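Local coordinates for protein VP5 (Halorubrum pleomorphic virus 2, PDB 6QGI) that is a viral envelope protein that probably drives fusion of the virus membrane with that of its haloarchaeal host, at residues A[16-21]-A[289-293]; A[61-65]-A[340-344]; A[68-72]-A[465-469]; A[267-273]-A[482-487]. The contacts are given in a common frame with arbitrary orientation. Residues are numbered along the deposited sequence.

Contact 1: residues A[16-21]-A[289-293]; sequences VGWALR and DLIAL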
loop_
_atom_site.group_PDB
_atom_site.type_symbol
_atom_site.label_atom_id
_atom_site.label_comp_id
_atom_site.label_asym_id
_atom_site.label_seq_id
_atom_site.Cartn_x
_atom_site.Cartn_y
_atom_site.Cartn_z
ATOM N N VAL A 16 2.440 -1.206 5.115
ATOM C CA VAL A 16 1.462 -1.268 6.217
ATOM C C VAL A 16 2.114 -1.050 7.597
ATOM O O VAL A 16 1.423 -1.179 8.620
ATOM C CB VAL A 16 0.645 -2.595 6.191
ATOM C CG1 VAL A 16 -0.200 -2.709 4.930
ATOM C CG2 VAL A 16 1.541 -3.818 6.353
ATOM N N GLY A 17 3.407 -0.713 7.605
ATOM C CA GLY A 17 4.167 -0.486 8.827
ATOM C C GLY A 17 3.620 0.626 9.696
ATOM O O GLY A 17 3.786 0.591 10.919
ATOM N N TRP A 18 2.919 1.589 9.063
ATOM C CA TRP A 18 2.275 2.756 9.676
ATOM C C TRP A 18 1.171 2.362 10.656
ATOM O O TRP A 18 0.801 3.155 11.526
ATOM C CB TRP A 18 1.695 3.666 8.587
ATOM C CG TRP A 18 0.654 3.000 7.742
ATOM C CD1 TRP A 18 0.862 2.276 6.606
ATOM C CD2 TRP A 18 -0.760 3.008 7.964
ATOM N NE1 TRP A 18 -0.329 1.778 6.141
ATOM C CE2 TRP A 18 -1.347 2.243 6.933
ATOM C CE3 TRP A 18 -1.590 3.581 8.943
ATOM C CZ2 TRP A 18 -2.729 2.040 6.849
ATOM C CZ3 TRP A 18 -2.958 3.383 8.859
ATOM C CH2 TRP A 18 -3.517 2.629 7.816
ATOM N N ALA A 19 0.617 1.153 10.485
ATOM C CA ALA A 19 -0.420 0.619 11.355
ATOM C C ALA A 19 0.203 -0.158 12.514
ATOM O O ALA A 19 -0.508 -0.561 13.427
ATOM C CB ALA A 19 -1.354 -0.274 10.552
ATOM N N LEU A 20 1.537 -0.347 12.493
ATOM C CA LEU A 20 2.243 -1.094 13.534
ATOM C C LEU A 20 3.188 -0.233 14.368
ATOM O O LEU A 20 3.281 -0.440 15.575
ATOM C CB LEU A 20 3.029 -2.252 12.912
ATOM C CG LEU A 20 2.197 -3.405 12.380
ATOM C CD1 LEU A 20 3.049 -4.350 11.620
ATOM C CD2 LEU A 20 1.490 -4.148 13.516
ATOM N N ARG A 21 3.897 0.718 13.733
ATOM C CA ARG A 21 4.877 1.574 14.408
ATOM C C ARG A 21 5.005 2.920 13.704
ATOM O O ARG A 21 4.404 3.098 12.645
ATOM C CB ARG A 21 6.240 0.858 14.426
ATOM C CG ARG A 21 6.852 0.733 13.031
ATOM C CD ARG A 21 7.909 -0.330 12.933
ATOM N NE ARG A 21 8.140 -0.668 11.530
ATOM C CZ ARG A 21 7.515 -1.645 10.880
ATOM N NH1 ARG A 21 6.623 -2.404 11.510
ATOM N NH2 ARG A 21 7.778 -1.878 9.605
ATOM N N ASP A 289 5.183 -7.300 8.400
ATOM C CA ASP A 289 4.171 -6.409 8.955
ATOM C C ASP A 289 2.757 -6.993 8.782
ATOM O O ASP A 289 1.945 -6.878 9.702
ATOM C CB ASP A 289 4.276 -5.012 8.307
ATOM C CG ASP A 289 5.530 -4.213 8.656
ATOM O OD1 ASP A 289 6.233 -4.590 9.629
ATOM O OD2 ASP A 289 5.813 -3.216 7.955
ATOM N N LEU A 290 2.469 -7.638 7.626
ATOM C CA LEU A 290 1.176 -8.280 7.359
ATOM C C LEU A 290 0.939 -9.482 8.291
ATOM O O LEU A 290 -0.204 -9.712 8.691
ATOM C CB LEU A 290 1.042 -8.717 5.888
ATOM C CG LEU A 290 0.661 -7.629 4.864
ATOM C CD1 LEU A 290 0.708 -8.177 3.464
ATOM C CD2 LEU A 290 -0.737 -7.051 5.123
ATOM N N ILE A 291 2.011 -10.233 8.646
ATOM C CA ILE A 291 1.936 -11.368 9.580
ATOM C C ILE A 291 1.656 -10.798 10.978
ATOM O O ILE A 291 0.787 -11.313 11.681
ATOM C CB ILE A 291 3.214 -12.267 9.530
ATOM C CG1 ILE A 291 3.301 -13.026 8.186
ATOM C CG2 ILE A 291 3.289 -13.257 10.719
ATOM C CD1 ILE A 291 4.713 -13.341 7.744
ATOM N N ALA A 292 2.355 -9.702 11.346
ATOM C CA ALA A 292 2.190 -9.002 12.626
ATOM C C ALA A 292 0.776 -8.419 12.784
ATOM O O ALA A 292 0.278 -8.325 13.909
ATOM C CB ALA A 292 3.218 -7.901 12.749
ATOM N N LEU A 293 0.130 -8.049 11.653
ATOM C CA LEU A 293 -1.236 -7.520 11.626
ATOM C C LEU A 293 -2.255 -8.662 11.525
ATOM O O LEU A 293 -3.445 -8.414 11.346
ATOM C CB LEU A 293 -1.418 -6.509 10.483
ATOM C CG LEU A 293 -0.823 -5.124 10.736
ATOM C CD1 LEU A 293 -0.466 -4.438 9.440
ATOM C CD2 LEU A 293 -1.751 -4.259 11.589
HETATM O O HOH W 1 5.254 -2.426 5.329
#
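R21 and D289 form a salt bridge, and the carboxylate of D289 is buried. R21 NH2 donates to D289 OD2 at 2.9 Å and R21 NH1 donates to D289 OD1, also at 2.9 Å. A weak third bond runs from R21 NH2 to D289 OD1 at 3.1 Å. D289 OD1 also accepts from Q285, one helical turn earlier. Water 1 extends the network: V16 N donates to it at 3.1 Å, and it donates to D289 OD2 at 2.8 Å. G17 lies close by, with its CA 3.3 Å from D289 OD2. A side chain at G17 would crowd this carboxylate and R21 NH2.

Apolar groups fill the rest. L20 CD1 packs on A292 CB at 3.7 Å, and L20 CD2 meets L293 CG at 3.7 Å. V16 CG2 lies 3.7 Å from L293 CD1. The contact thus holds the short 3-10 turn 17-19 against the end of helix 285-292. Its buried carboxylate is balanced by the arginine and further satisfied by Q285 and water.

Contact 2: residues A[61-65]-A[340-344]; sequences DNQNI and SGDVY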
loop_
_atom_site.group_PDB
_atom_site.type_symbol
_atom_site.label_atom_id
_atom_site.label_comp_id
_atom_site.label_asym_id
_atom_site.label_seq_id
_atom_site.Cartn_x
_atom_site.Cartn_y
_atom_site.Cartn_z
ATOM N N ASP A 61 -5.233 2.082 -0.282
ATOM C CA ASP A 61 -5.502 0.732 -0.803
ATOM C C ASP A 61 -5.586 -0.349 0.281
ATOM O O ASP A 61 -5.996 -1.465 -0.025
ATOM C CB ASP A 61 -4.457 0.337 -1.861
ATOM C CG ASP A 61 -4.728 0.883 -3.255
ATOM O OD1 ASP A 61 -5.658 1.713 -3.401
ATOM O OD2 ASP A 61 -4.010 0.475 -4.206
ATOM N N ASN A 62 -5.249 -0.023 1.541
ATOM C CA ASN A 62 -5.260 -1.015 2.614
ATOM C C ASN A 62 -6.148 -0.574 3.785
ATOM O O ASN A 62 -5.650 -0.263 4.864
ATOM C CB ASN A 62 -3.819 -1.303 3.089
ATOM C CG ASN A 62 -2.794 -1.383 1.977
ATOM O OD1 ASN A 62 -2.935 -2.140 1.025
ATOM N ND2 ASN A 62 -1.749 -0.584 2.070
ATOM N N GLN A 63 -7.467 -0.573 3.576
ATOM C CA GLN A 63 -8.447 -0.191 4.598
ATOM C C GLN A 63 -8.875 -1.405 5.407
ATOM O O GLN A 63 -9.452 -1.256 6.488
ATOM C CB GLN A 63 -9.697 0.464 3.970
ATOM C CG GLN A 63 -9.449 1.258 2.688
ATOM C CD GLN A 63 -9.533 0.424 1.431
ATOM O OE1 GLN A 63 -9.383 -0.803 1.443
ATOM N NE2 GLN A 63 -9.779 1.083 0.310
ATOM N N ASN A 64 -8.593 -2.609 4.881
ATOM C CA ASN A 64 -8.992 -3.883 5.478
ATOM C C ASN A 64 -7.924 -4.498 6.389
ATOM O O ASN A 64 -8.092 -5.640 6.829
ATOM C CB ASN A 64 -9.377 -4.868 4.376
ATOM C CG ASN A 64 -10.607 -4.452 3.618
ATOM O OD1 ASN A 64 -11.630 -4.061 4.197
ATOM N ND2 ASN A 64 -10.537 -4.532 2.297
ATOM N N ILE A 65 -6.860 -3.741 6.711
ATOM C CA ILE A 65 -5.791 -4.194 7.615
ATOM C C ILE A 65 -6.069 -3.678 9.044
ATOM O O ILE A 65 -5.334 -4.025 9.971
ATOM C CB ILE A 65 -4.362 -3.793 7.119
ATOM C CG1 ILE A 65 -4.204 -2.258 6.983
ATOM C CG2 ILE A 65 -3.985 -4.538 5.824
ATOM C CD1 ILE A 65 -2.859 -1.731 7.088
ATOM N N SER A 340 -14.389 -9.664 -1.272
ATOM C CA SER A 340 -14.853 -8.879 -0.119
ATOM C C SER A 340 -13.690 -8.119 0.538
ATOM O O SER A 340 -13.870 -6.984 0.980
ATOM C CB SER A 340 -15.530 -9.780 0.911
ATOM O OG SER A 340 -16.619 -10.498 0.358
ATOM N N GLY A 341 -12.524 -8.761 0.592
ATOM C CA GLY A 341 -11.317 -8.179 1.156
ATOM C C GLY A 341 -10.282 -7.833 0.107
ATOM O O GLY A 341 -10.612 -7.696 -1.074
ATOM N N ASP A 342 -9.021 -7.674 0.537
ATOM C CA ASP A 342 -7.888 -7.344 -0.317
ATOM C C ASP A 342 -6.940 -8.533 -0.462
ATOM O O ASP A 342 -6.747 -9.300 0.485
ATOM C CB ASP A 342 -7.143 -6.113 0.216
ATOM C CG ASP A 342 -7.931 -4.816 0.139
ATOM O OD1 ASP A 342 -8.461 -4.503 -0.953
ATOM O OD2 ASP A 342 -8.006 -4.106 1.164
ATOM N N VAL A 343 -6.372 -8.688 -1.672
ATOM C CA VAL A 343 -5.431 -9.760 -2.021
ATOM C C VAL A 343 -4.010 -9.227 -2.024
ATOM O O VAL A 343 -3.726 -8.268 -2.739
ATOM C CB VAL A 343 -5.742 -10.420 -3.393
ATOM C CG1 VAL A 343 -4.796 -11.587 -3.674
ATOM C CG2 VAL A 343 -7.176 -10.880 -3.462
ATOM N N TYR A 344 -3.116 -9.880 -1.264
ATOM C CA TYR A 344 -1.698 -9.537 -1.229
ATOM C C TYR A 344 -0.885 -10.683 -1.843
ATOM O O TYR A 344 -1.345 -11.829 -1.864
ATOM C CB TYR A 344 -1.229 -9.181 0.191
ATOM C CG TYR A 344 -1.913 -7.949 0.744
ATOM C CD1 TYR A 344 -1.496 -6.674 0.379
ATOM C CD2 TYR A 344 -3.006 -8.058 1.597
ATOM C CE1 TYR A 344 -2.148 -5.537 0.849
ATOM C CE2 TYR A 344 -3.656 -6.928 2.087
ATOM C CZ TYR A 344 -3.224 -5.668 1.707
ATOM O OH TYR A 344 -3.850 -4.547 2.190
HETATM O O HOH W 2 -6.261 -4.079 3.195
#
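The two backbones approach without pairing. Segment 61-65 is the connection between helix 37-60 and helix 66-86 and has no regular helix or strand. Segment 340-344 leads into strand 343-355 of the large antiparallel sheet. The closest CA atoms, those of N64 and G341, are 6.5 Å apart, so side chains and a water make the join. V343 packs on F318 and L320 of strand 312-320.

D342 and Y344 both point at the helix connection. N64 ND2 donates to D342 OD2 at 2.8 Å. Y344 OH donates to N62 OD1 at 2.8 Å, with that oxygen near the plane of the ring. N62 is held from its own side too, because its ND2 donates to the carbonyls of S57 and T58 at the end of helix 37-60. Water 2 lies between these two bonds. It donates to D342 OD2 and to Y344 OH, both at 2.7 Å, and accepts a weak bond from N64 N at 3.2 Å. I65 CG2 lies 4.3 Å from Y344 CZ, a light apolar touch.

The contact is therefore mainly polar. It joins the connection between helix 37-60 and helix 66-86 to the start of a sheet strand through amide, carboxylate and phenol groups, with one water linking the two direct bonds.

Contact 3: residues A[68-72]-A[465-469]; sequences GVKHT and SEPHT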
loop_
_atom_site.group_PDB
_atom_site.type_symbol
_atom_site.label_atom_id
_atom_site.label_comp_id
_atom_site.label_asym_id
_atom_site.label_seq_id
_atom_site.Cartn_x
_atom_site.Cartn_y
_atom_site.Cartn_z
ATOM N N GLY A 68 -6.549 -6.021 11.903
ATOM C CA GLY A 68 -5.245 -6.348 12.458
ATOM C C GLY A 68 -4.773 -5.318 13.461
ATOM O O GLY A 68 -4.017 -5.652 14.374
ATOM N N VAL A 69 -5.216 -4.054 13.298
ATOM C CA VAL A 69 -4.898 -2.958 14.216
ATOM C C VAL A 69 -5.622 -3.253 15.531
ATOM O O VAL A 69 -5.009 -3.184 16.596
ATOM C CB VAL A 69 -5.250 -1.558 13.629
ATOM C CG1 VAL A 69 -5.019 -0.450 14.647
ATOM C CG2 VAL A 69 -4.458 -1.275 12.357
ATOM N N LYS A 70 -6.907 -3.668 15.429
ATOM C CA LYS A 70 -7.774 -4.061 16.541
ATOM C C LYS A 70 -7.136 -5.226 17.322
ATOM O O LYS A 70 -7.109 -5.184 18.549
ATOM C CB LYS A 70 -9.171 -4.437 16.015
ATOM C CG LYS A 70 -10.194 -4.677 17.111
ATOM C CD LYS A 70 -11.486 -5.254 16.583
ATOM C CE LYS A 70 -11.630 -6.710 16.943
ATOM N NZ LYS A 70 -12.962 -7.235 16.558
ATOM N N HIS A 71 -6.594 -6.226 16.603
ATOM C CA HIS A 71 -5.922 -7.411 17.145
ATOM C C HIS A 71 -4.632 -7.016 17.868
ATOM O O HIS A 71 -4.374 -7.509 18.969
ATOM C CB HIS A 71 -5.618 -8.412 16.006
ATOM C CG HIS A 71 -4.954 -9.683 16.447
ATOM N ND1 HIS A 71 -5.671 -10.700 17.050
ATOM C CD2 HIS A 71 -3.664 -10.074 16.324
ATOM C CE1 HIS A 71 -4.798 -11.667 17.287
ATOM N NE2 HIS A 71 -3.576 -11.334 16.873
ATOM N N THR A 72 -3.829 -6.129 17.244
ATOM C CA THR A 72 -2.553 -5.649 17.779
ATOM C C THR A 72 -2.810 -4.839 19.055
ATOM O O THR A 72 -2.137 -5.085 20.060
ATOM C CB THR A 72 -1.789 -4.872 16.702
ATOM O OG1 THR A 72 -1.608 -5.737 15.584
ATOM C CG2 THR A 72 -0.427 -4.382 17.173
ATOM N N SER A 465 -3.635 -16.379 13.489
ATOM C CA SER A 465 -3.856 -16.642 14.909
ATOM C C SER A 465 -5.282 -16.241 15.255
ATOM O O SER A 465 -5.878 -15.431 14.539
ATOM C CB SER A 465 -2.851 -15.875 15.764
ATOM O OG SER A 465 -1.525 -16.309 15.510
ATOM N N GLU A 466 -5.841 -16.823 16.324
ATOM C CA GLU A 466 -7.199 -16.518 16.771
ATOM C C GLU A 466 -7.313 -15.015 17.060
ATOM O O GLU A 466 -6.466 -14.468 17.762
ATOM C CB GLU A 466 -7.554 -17.349 18.003
ATOM C CG GLU A 466 -9.011 -17.240 18.411
ATOM C CD GLU A 466 -9.418 -18.153 19.549
ATOM O OE1 GLU A 466 -9.216 -19.384 19.435
ATOM O OE2 GLU A 466 -9.954 -17.635 20.556
ATOM N N PRO A 467 -8.280 -14.296 16.467
ATOM C CA PRO A 467 -8.362 -12.852 16.716
ATOM C C PRO A 467 -8.845 -12.586 18.132
ATOM O O PRO A 467 -9.523 -13.432 18.698
ATOM C CB PRO A 467 -9.365 -12.370 15.662
ATOM C CG PRO A 467 -9.533 -13.528 14.716
ATOM C CD PRO A 467 -9.359 -14.721 15.566
ATOM N N HIS A 468 -8.468 -11.443 18.704
ATOM C CA HIS A 468 -8.849 -11.061 20.056
ATOM C C HIS A 468 -10.289 -10.591 20.138
ATOM O O HIS A 468 -10.829 -10.005 19.198
ATOM C CB HIS A 468 -7.937 -9.958 20.577
ATOM C CG HIS A 468 -6.573 -10.413 20.966
ATOM N ND1 HIS A 468 -6.290 -10.814 22.253
ATOM C CD2 HIS A 468 -5.433 -10.429 20.244
ATOM C CE1 HIS A 468 -4.999 -11.095 22.266
ATOM N NE2 HIS A 468 -4.444 -10.893 21.075
ATOM N N THR A 469 -10.889 -10.839 21.299
ATOM C CA THR A 469 -12.249 -10.503 21.710
ATOM C C THR A 469 -12.162 -10.104 23.175
ATOM O O THR A 469 -11.096 -10.231 23.782
ATOM C CB THR A 469 -13.215 -11.709 21.491
ATOM O OG1 THR A 469 -12.991 -12.712 22.483
ATOM C CG2 THR A 469 -13.156 -12.303 20.086
#
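This is a helix-loop contact. An extended segment of the loop between strand 443-450 and helix 476-496 passes beside helix 66-86. Segment 465-469 starts with S465, fastened elsewhere: its N bonds to N294 and its OG to Q485 of helix 476-496. E466 sends its side chain away from the helix, but its carbonyl lies at the edge of the H71 ring. E466 O is 3.3 Å from H71 CE1, near the plane of that ring, and also accepts a hydrogen bond from Y473. P467 follows with its CA 3.5 Å from H71 ND1.

H468 is the main partner. Its CD2 lies over one face of the H71 ring. The two ring centroids are 4.7 Å apart and the planes meet at 49°, an oblique pairing. H468 ND1 accepts from K78, one of several residues that hold this ring. Y473 stacks on it as well. Beside it, the aliphatic part of K70 comes within 4.1 Å of the loop, measured from K70 CE to H468 O. T469 turns its side chain away, while its carbonyl bonds to K78. The direct polar link between helix and loop is a weak hydrogen bond, from H468 N to H71 ND1 at 3.3 Å.

Contact 4: residues A[267-273]-A[482-487]; sequences LVTPRER and LEQQNK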
loop_
_atom_site.group_PDB
_atom_site.type_symbol
_atom_site.label_atom_id
_atom_site.label_comp_id
_atom_site.label_asym_id
_atom_site.label_seq_id
_atom_site.Cartn_x
_atom_site.Cartn_y
_atom_site.Cartn_z
ATOM N N LEU A 267 7.204 -12.744 26.636
ATOM C CA LEU A 267 6.654 -12.845 25.284
ATOM C C LEU A 267 6.988 -11.597 24.439
ATOM O O LEU A 267 6.846 -10.460 24.899
ATOM C CB LEU A 267 5.122 -13.110 25.368
ATOM C CG LEU A 267 4.173 -12.832 24.165
ATOM C CD1 LEU A 267 4.488 -13.672 22.973
ATOM C CD2 LEU A 267 2.748 -13.131 24.524
ATOM N N VAL A 268 7.472 -11.848 23.207
ATOM C CA VAL A 268 7.809 -10.836 22.202
ATOM C C VAL A 268 6.632 -10.810 21.226
ATOM O O VAL A 268 6.391 -11.799 20.523
ATOM C CB VAL A 268 9.179 -11.091 21.505
ATOM C CG1 VAL A 268 9.508 -9.981 20.511
ATOM C CG2 VAL A 268 10.305 -11.247 22.524
ATOM N N THR A 269 5.859 -9.702 21.249
ATOM C CA THR A 269 4.636 -9.503 20.463
ATOM C C THR A 269 4.898 -9.547 18.944
ATOM O O THR A 269 5.988 -9.152 18.514
ATOM C CB THR A 269 3.934 -8.172 20.845
ATOM O OG1 THR A 269 4.624 -7.048 20.293
ATOM C CG2 THR A 269 3.745 -8.001 22.339
ATOM N N PRO A 270 3.902 -9.973 18.114
ATOM C CA PRO A 270 4.103 -9.962 16.652
ATOM C C PRO A 270 4.514 -8.574 16.151
ATOM O O PRO A 270 5.382 -8.470 15.284
ATOM C CB PRO A 270 2.733 -10.374 16.107
ATOM C CG PRO A 270 2.109 -11.145 17.206
ATOM C CD PRO A 270 2.547 -10.456 18.456
ATOM N N ARG A 271 3.936 -7.512 16.766
ATOM C CA ARG A 271 4.223 -6.098 16.508
ATOM C C ARG A 271 5.700 -5.797 16.817
ATOM O O ARG A 271 6.380 -5.240 15.960
ATOM C CB ARG A 271 3.285 -5.207 17.351
ATOM C CG ARG A 271 3.453 -3.714 17.124
ATOM C CD ARG A 271 3.212 -2.926 18.397
ATOM N NE ARG A 271 3.246 -1.486 18.137
ATOM C CZ ARG A 271 3.007 -0.538 19.040
ATOM N NH1 ARG A 271 2.717 -0.867 20.294
ATOM N NH2 ARG A 271 3.051 0.741 18.699
ATOM N N GLU A 272 6.198 -6.196 18.018
ATOM C CA GLU A 272 7.591 -6.001 18.446
ATOM C C GLU A 272 8.571 -6.700 17.487
ATOM O O GLU A 272 9.544 -6.073 17.074
ATOM C CB GLU A 272 7.800 -6.503 19.880
ATOM C CG GLU A 272 9.149 -6.147 20.486
ATOM C CD GLU A 272 9.442 -6.720 21.864
ATOM O OE1 GLU A 272 8.532 -7.330 22.473
ATOM O OE2 GLU A 272 10.591 -6.558 22.337
ATOM N N ARG A 273 8.298 -7.974 17.121
ATOM C CA ARG A 273 9.113 -8.763 16.191
ATOM C C ARG A 273 9.238 -8.050 14.828
ATOM O O ARG A 273 10.349 -7.952 14.300
ATOM C CB ARG A 273 8.526 -10.174 16.016
ATOM C CG ARG A 273 9.505 -11.180 15.420
ATOM C CD ARG A 273 8.861 -12.532 15.166
ATOM N NE ARG A 273 8.691 -13.311 16.396
ATOM C CZ ARG A 273 9.533 -14.255 16.809
ATOM N NH1 ARG A 273 10.606 -14.562 16.095
ATOM N NH2 ARG A 273 9.298 -14.906 17.943
ATOM N N LEU A 482 -0.185 -18.024 20.167
ATOM C CA LEU A 482 -0.059 -16.747 19.450
ATOM C C LEU A 482 1.416 -16.534 19.101
ATOM O O LEU A 482 1.750 -16.316 17.935
ATOM C CB LEU A 482 -0.614 -15.577 20.308
ATOM C CG LEU A 482 -0.621 -14.164 19.672
ATOM C CD1 LEU A 482 -1.874 -13.403 20.032
ATOM C CD2 LEU A 482 0.592 -13.351 20.096
ATOM N N GLU A 483 2.286 -16.656 20.124
ATOM C CA GLU A 483 3.738 -16.526 20.070
ATOM C C GLU A 483 4.358 -17.532 19.098
ATOM O O GLU A 483 5.228 -17.150 18.315
ATOM C CB GLU A 483 4.321 -16.735 21.482
ATOM C CG GLU A 483 5.829 -16.555 21.590
ATOM C CD GLU A 483 6.406 -16.910 22.945
ATOM O OE1 GLU A 483 6.763 -15.981 23.705
ATOM O OE2 GLU A 483 6.510 -18.122 23.248
ATOM N N GLN A 484 3.920 -18.810 19.157
ATOM C CA GLN A 484 4.464 -19.878 18.321
ATOM C C GLN A 484 4.031 -19.740 16.867
ATOM O O GLN A 484 4.894 -19.850 15.994
ATOM C CB GLN A 484 4.103 -21.269 18.869
ATOM C CG GLN A 484 4.952 -22.424 18.305
ATOM C CD GLN A 484 6.452 -22.185 18.306
ATOM O OE1 GLN A 484 7.115 -22.260 17.266
ATOM N NE2 GLN A 484 7.026 -21.896 19.468
ATOM N N GLN A 485 2.725 -19.471 16.603
ATOM C CA GLN A 485 2.187 -19.301 15.242
ATOM C C GLN A 485 2.882 -18.158 14.506
ATOM O O GLN A 485 3.122 -18.263 13.299
ATOM C CB GLN A 485 0.673 -19.060 15.260
ATOM C CG GLN A 485 -0.153 -20.335 15.399
ATOM C CD GLN A 485 -1.536 -20.098 15.961
ATOM O OE1 GLN A 485 -1.913 -18.984 16.342
ATOM N NE2 GLN A 485 -2.326 -21.157 16.041
ATOM N N ASN A 486 3.224 -17.081 15.238
ATOM C CA ASN A 486 3.916 -15.917 14.695
ATOM C C ASN A 486 5.367 -16.267 14.359
ATOM O O ASN A 486 5.841 -15.917 13.277
ATOM C CB ASN A 486 3.849 -14.747 15.684
ATOM C CG ASN A 486 4.594 -13.515 15.236
ATOM O OD1 ASN A 486 5.620 -13.145 15.818
ATOM N ND2 ASN A 486 4.104 -12.861 14.188
ATOM N N LYS A 487 6.058 -16.966 15.284
ATOM C CA LYS A 487 7.452 -17.393 15.142
ATOM C C LYS A 487 7.630 -18.342 13.944
ATOM O O LYS A 487 8.596 -18.177 13.198
ATOM C CB LYS A 487 7.937 -18.069 16.439
ATOM C CG LYS A 487 9.451 -18.229 16.538
ATOM C CD LYS A 487 9.829 -19.416 17.421
ATOM C CE LYS A 487 11.297 -19.757 17.319
ATOM N NZ LYS A 487 11.598 -21.082 17.921
HETATM O O HOH W 3 8.280 -14.326 22.186
#
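R273, N486 and P270 are at the heart of this contact between the start of helix 270-279 and the middle of helix 476-496. R273 reaches across to N486, with its NE 3.1 Å from N486 OD1. The guanidinium then lies along K487, whose CB sits over one of its faces, and R273 NH2 is 3.6 Å from K487 CG. N486 also meets P270: its ND2 is 3.4 Å from P270 CB. The proline ring continues the contact toward L482, with P270 CD 3.9 Å from L482 CD2.

The lead-in to the helix adds a second patch. L267 CD1 rests 3.3 Å from E483 OE1. Water 3 accepts from V268 N at 2.8 Å and donates to E483 OE1 at 2.7 Å, so it bridges backbone and carboxylate. T269 is the N-cap of helix 270-279. Its OG1 accepts from E272 N at 2.9 Å, which fixes the first turn that presents P270 and R273.

Helix 270-279 is held between two other helices. T269 and R271 turn away from helix 476-496 toward helix 66-86, where R271 forms a salt bridge with D76. L482 also packs on H468 and Y473 of the loop before its helix.

Overall arrangement
From the N terminus, the chain first passes through 16-21, then 61-65 and 68-72, which adjoin across the start of helix 66-86. The next segments are 267-273 and 289-293, and the latter closes contact 1 over 268 residues. Segment 340-344 closes contact 2, 465-469 closes contact 3 and 482-487 closes contact 4. Every pair of contacts crosses along the chain; none nests. Contact 1 touches the other three. L290 packs on Y344 of contact 2, L293 on V69 of contact 3, and L20 O probably bonds to R271 of contact 4. Together they tie loop 16-21, connection 61-65 and helix 66-86 to the large sheet and to helices 270-279, 285-292 and 476-496.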